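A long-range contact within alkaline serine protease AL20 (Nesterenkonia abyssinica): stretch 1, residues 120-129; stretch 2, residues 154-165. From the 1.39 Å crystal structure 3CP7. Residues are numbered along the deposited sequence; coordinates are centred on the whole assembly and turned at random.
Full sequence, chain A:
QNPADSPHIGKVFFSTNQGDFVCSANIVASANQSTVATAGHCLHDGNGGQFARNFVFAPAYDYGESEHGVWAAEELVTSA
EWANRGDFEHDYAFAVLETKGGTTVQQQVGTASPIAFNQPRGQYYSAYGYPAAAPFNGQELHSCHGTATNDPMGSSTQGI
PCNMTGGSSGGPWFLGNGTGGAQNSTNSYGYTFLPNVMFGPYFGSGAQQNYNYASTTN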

# COMPACT_ATOMS: atom_id res chain seq x y z
N PRO A 120 -9.23 22.37 6.75
CA PRO A 120 -9.86 23.18 5.72
C PRO A 120 -9.01 23.34 4.47
O PRO A 120 -7.77 23.29 4.54
CB PRO A 120 -10.04 24.54 6.41
CG PRO A 120 -10.13 24.21 7.85
CD PRO A 120 -9.13 23.09 8.03
N ARG A 121 -9.68 23.53 3.34
CA ARG A 121 -9.03 23.97 2.11
C ARG A 121 -8.71 25.46 2.20
O ARG A 121 -9.31 26.19 2.99
CB ARG A 121 -9.94 23.69 0.91
CG ARG A 121 -10.24 22.21 0.72
CD ARG A 121 -11.14 21.94 -0.49
NE ARG A 121 -10.48 22.21 -1.77
CZ ARG A 121 -9.61 21.39 -2.36
NH1 ARG A 121 -9.28 20.25 -1.78
NH2 ARG A 121 -9.04 21.71 -3.51
N GLY A 122 -7.76 25.91 1.39
CA GLY A 122 -7.48 27.34 1.25
C GLY A 122 -6.69 27.94 2.39
O GLY A 122 -6.73 29.16 2.59
N GLN A 123 -5.94 27.11 3.10
CA GLN A 123 -5.07 27.59 4.17
C GLN A 123 -3.76 28.17 3.64
O GLN A 123 -3.41 27.97 2.48
CB GLN A 123 -4.76 26.46 5.15
CG GLN A 123 -5.98 25.84 5.82
CD GLN A 123 -6.46 26.65 6.99
OE1 GLN A 123 -6.19 26.31 8.15
NE2 GLN A 123 -7.15 27.74 6.71
N TYR A 124 -3.05 28.88 4.51
CA TYR A 124 -1.73 29.41 4.21
C TYR A 124 -0.66 28.37 4.53
O TYR A 124 -0.70 27.74 5.60
CB TYR A 124 -1.49 30.69 5.03
CG TYR A 124 -0.18 31.38 4.73
CD1 TYR A 124 -0.07 32.32 3.72
CD2 TYR A 124 0.96 31.08 5.47
CE1 TYR A 124 1.14 32.96 3.46
CE2 TYR A 124 2.17 31.70 5.21
CZ TYR A 124 2.26 32.64 4.21
OH TYR A 124 3.47 33.26 3.97
N TYR A 125 0.29 28.21 3.62
CA TYR A 125 1.33 27.20 3.73
C TYR A 125 2.72 27.76 3.54
O TYR A 125 2.92 28.75 2.83
CB TYR A 125 1.15 26.12 2.66
CG TYR A 125 -0.04 25.22 2.87
CD1 TYR A 125 -1.25 25.47 2.22
CD2 TYR A 125 0.03 24.12 3.74
CE1 TYR A 125 -2.35 24.64 2.41
CE2 TYR A 125 -1.07 23.29 3.94
CZ TYR A 125 -2.27 23.56 3.28
OH TYR A 125 -3.37 22.77 3.44
N SER A 126 3.67 27.08 4.16
CA SER A 126 5.08 27.19 3.86
C SER A 126 5.54 25.83 3.34
O SER A 126 5.44 24.82 4.05
CB SER A 126 5.86 27.55 5.12
OG SER A 126 5.42 28.80 5.62
N ALA A 127 6.00 25.79 2.09
CA ALA A 127 6.42 24.54 1.44
C ALA A 127 7.93 24.55 1.24
O ALA A 127 8.51 25.60 0.97
CB ALA A 127 5.72 24.37 0.11
N TYR A 128 8.56 23.39 1.39
CA TYR A 128 10.02 23.28 1.38
C TYR A 128 10.46 22.17 0.46
O TYR A 128 9.74 21.20 0.24
CB TYR A 128 10.55 23.04 2.80
CG TYR A 128 10.32 24.25 3.67
CD1 TYR A 128 9.10 24.44 4.31
CD2 TYR A 128 11.31 25.22 3.82
CE1 TYR A 128 8.86 25.58 5.08
CE2 TYR A 128 11.08 26.36 4.59
CZ TYR A 128 9.86 26.53 5.20
OH TYR A 128 9.60 27.64 5.97
N GLY A 129 11.67 22.29 -0.07
CA GLY A 129 12.23 21.20 -0.85
C GLY A 129 13.63 21.48 -1.32
O GLY A 129 14.20 22.55 -1.03
N GLY A 154 -10.00 21.22 -11.46
CA GLY A 154 -11.17 20.76 -10.73
C GLY A 154 -10.98 19.54 -9.85
O GLY A 154 -11.94 19.06 -9.25
N SER A 155 -9.75 19.03 -9.75
CA SER A 155 -9.48 17.94 -8.82
C SER A 155 -9.38 18.49 -7.40
O SER A 155 -9.45 19.71 -7.20
CB SER A 155 -8.19 17.20 -9.20
OG SER A 155 -7.04 17.79 -8.61
N SER A 156 -9.21 17.59 -6.44
CA SER A 156 -9.11 17.99 -5.03
C SER A 156 -7.73 18.55 -4.65
O SER A 156 -7.52 18.97 -3.50
CB SER A 156 -9.48 16.82 -4.11
OG SER A 156 -8.56 15.75 -4.30
N THR A 157 -6.77 18.55 -5.58
CA THR A 157 -5.46 19.14 -5.24
C THR A 157 -5.58 20.66 -5.04
O THR A 157 -6.61 21.27 -5.40
CB THR A 157 -4.38 18.86 -6.30
OG1 THR A 157 -4.73 19.52 -7.52
CG2 THR A 157 -4.27 17.36 -6.54
N GLN A 158 -4.56 21.24 -4.44
CA GLN A 158 -4.50 22.69 -4.24
C GLN A 158 -3.17 23.22 -4.74
O GLN A 158 -2.17 22.50 -4.74
CB GLN A 158 -4.65 23.06 -2.76
CG GLN A 158 -5.91 22.53 -2.12
CD GLN A 158 -6.09 23.08 -0.72
OE1 GLN A 158 -6.85 24.02 -0.51
NE2 GLN A 158 -5.36 22.53 0.24
N GLY A 159 -3.17 24.49 -5.14
CA GLY A 159 -1.97 25.13 -5.64
C GLY A 159 -1.55 26.30 -4.78
O GLY A 159 -2.40 27.00 -4.22
N ILE A 160 -0.24 26.51 -4.69
CA ILE A 160 0.31 27.71 -4.07
C ILE A 160 1.34 28.36 -4.99
O ILE A 160 1.97 27.69 -5.79
CB ILE A 160 0.99 27.41 -2.69
CG1 ILE A 160 2.10 26.35 -2.82
CG2 ILE A 160 -0.07 27.01 -1.67
CD1 ILE A 160 2.92 26.13 -1.54
N PRO A 161 1.53 29.69 -4.87
CA PRO A 161 2.61 30.31 -5.65
C PRO A 161 3.96 29.76 -5.22
O PRO A 161 4.27 29.74 -4.02
CB PRO A 161 2.49 31.80 -5.30
CG PRO A 161 1.70 31.86 -4.03
CD PRO A 161 0.80 30.66 -4.03
N CYS A 162 4.75 29.28 -6.18
CA CYS A 162 6.00 28.59 -5.85
C CYS A 162 6.85 28.40 -7.08
O CYS A 162 6.39 27.84 -8.07
CB CYS A 162 5.68 27.22 -5.26
SG CYS A 162 7.12 26.33 -4.66
N ASN A 163 8.11 28.82 -6.99
CA ASN A 163 9.02 28.75 -8.13
C ASN A 163 9.94 27.53 -8.11
O ASN A 163 10.81 27.42 -8.96
CB ASN A 163 9.84 30.06 -8.24
CG ASN A 163 10.82 30.23 -7.11
OD1 ASN A 163 10.81 29.47 -6.14
ND2 ASN A 163 11.68 31.24 -7.22
N MET A 164 9.75 26.61 -7.16
CA MET A 164 10.65 25.45 -7.06
C MET A 164 10.47 24.48 -8.23
O MET A 164 9.36 24.29 -8.72
CB MET A 164 10.48 24.72 -5.73
CG MET A 164 10.98 25.53 -4.54
SD MET A 164 11.15 24.56 -3.01
CE MET A 164 9.43 24.32 -2.52
N THR A 165 11.59 23.86 -8.61
CA THR A 165 11.71 23.04 -9.81
C THR A 165 11.84 21.55 -9.45
O THR A 165 11.80 21.19 -8.27
CB THR A 165 12.95 23.48 -10.65
OG1 THR A 165 14.13 23.37 -9.82
CG2 THR A 165 12.81 24.91 -11.16
O HOH W 1 -5.67 24.13 2.89

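The polar half of this contact centres on Arg121, whose guanidinium reaches the backbone of the loop at 155-157. NH1 of Arg121 donates to the carbonyl O of Ser156 at 2.8 Å, NH2 of Arg121 donates to O of Thr157 at 3.1 Å, and a weak bond joins the same NH2 of Arg121 to O of Ser156, also 3.1 Å. Both carbonyls lie at the guanidinium edge, near its plane, where the N-H bonds point. The CA-CB bond of Arg121 runs sideways, but the long chain (m, t, p) brings several donors to two backbone carbonyls. CG of Gln158 covers one face of the guanidinium.

Gln158 makes the second anchor. Its CA-CB bond points toward stretch 1, and its amide OE1 accepts a 2.8 Å hydrogen bond from the backbone N of Gly122. At Gly122 phi is +77°, a value that favours glycine. The other half of the amide serves a water: NE2 of Gln158 donates to water 1 (3.1 Å), which also accepts from N of Gln123, donates to O of Pro120 and hydrogen-bonds to OH of Tyr125 at 2.7 Å. Through water 1 the amide is linked to Tyr125 and to the loop before it.

Beyond this network the contact becomes apolar. Strands 124-129 and 158-161 cross at 72°, their axes 8.8 Å apart at closest approach, so side chains fill the space between them. The CA-CB bonds of Tyr125, Ala127 and Ile160 all point toward the opposing stretch: CD1 of Tyr125 lies 4.3 Å from CG2 of Ile160, and CB of Ala127 lies 3.7 Å from CD1 of Ile160. The methyl of Ala127 thus meets the end of the Ile160 chain at van der Waals distance. Farther along, Met164 lays CE 3.8 Å from O of Ala127 and SD 3.8 Å from N of Gly129.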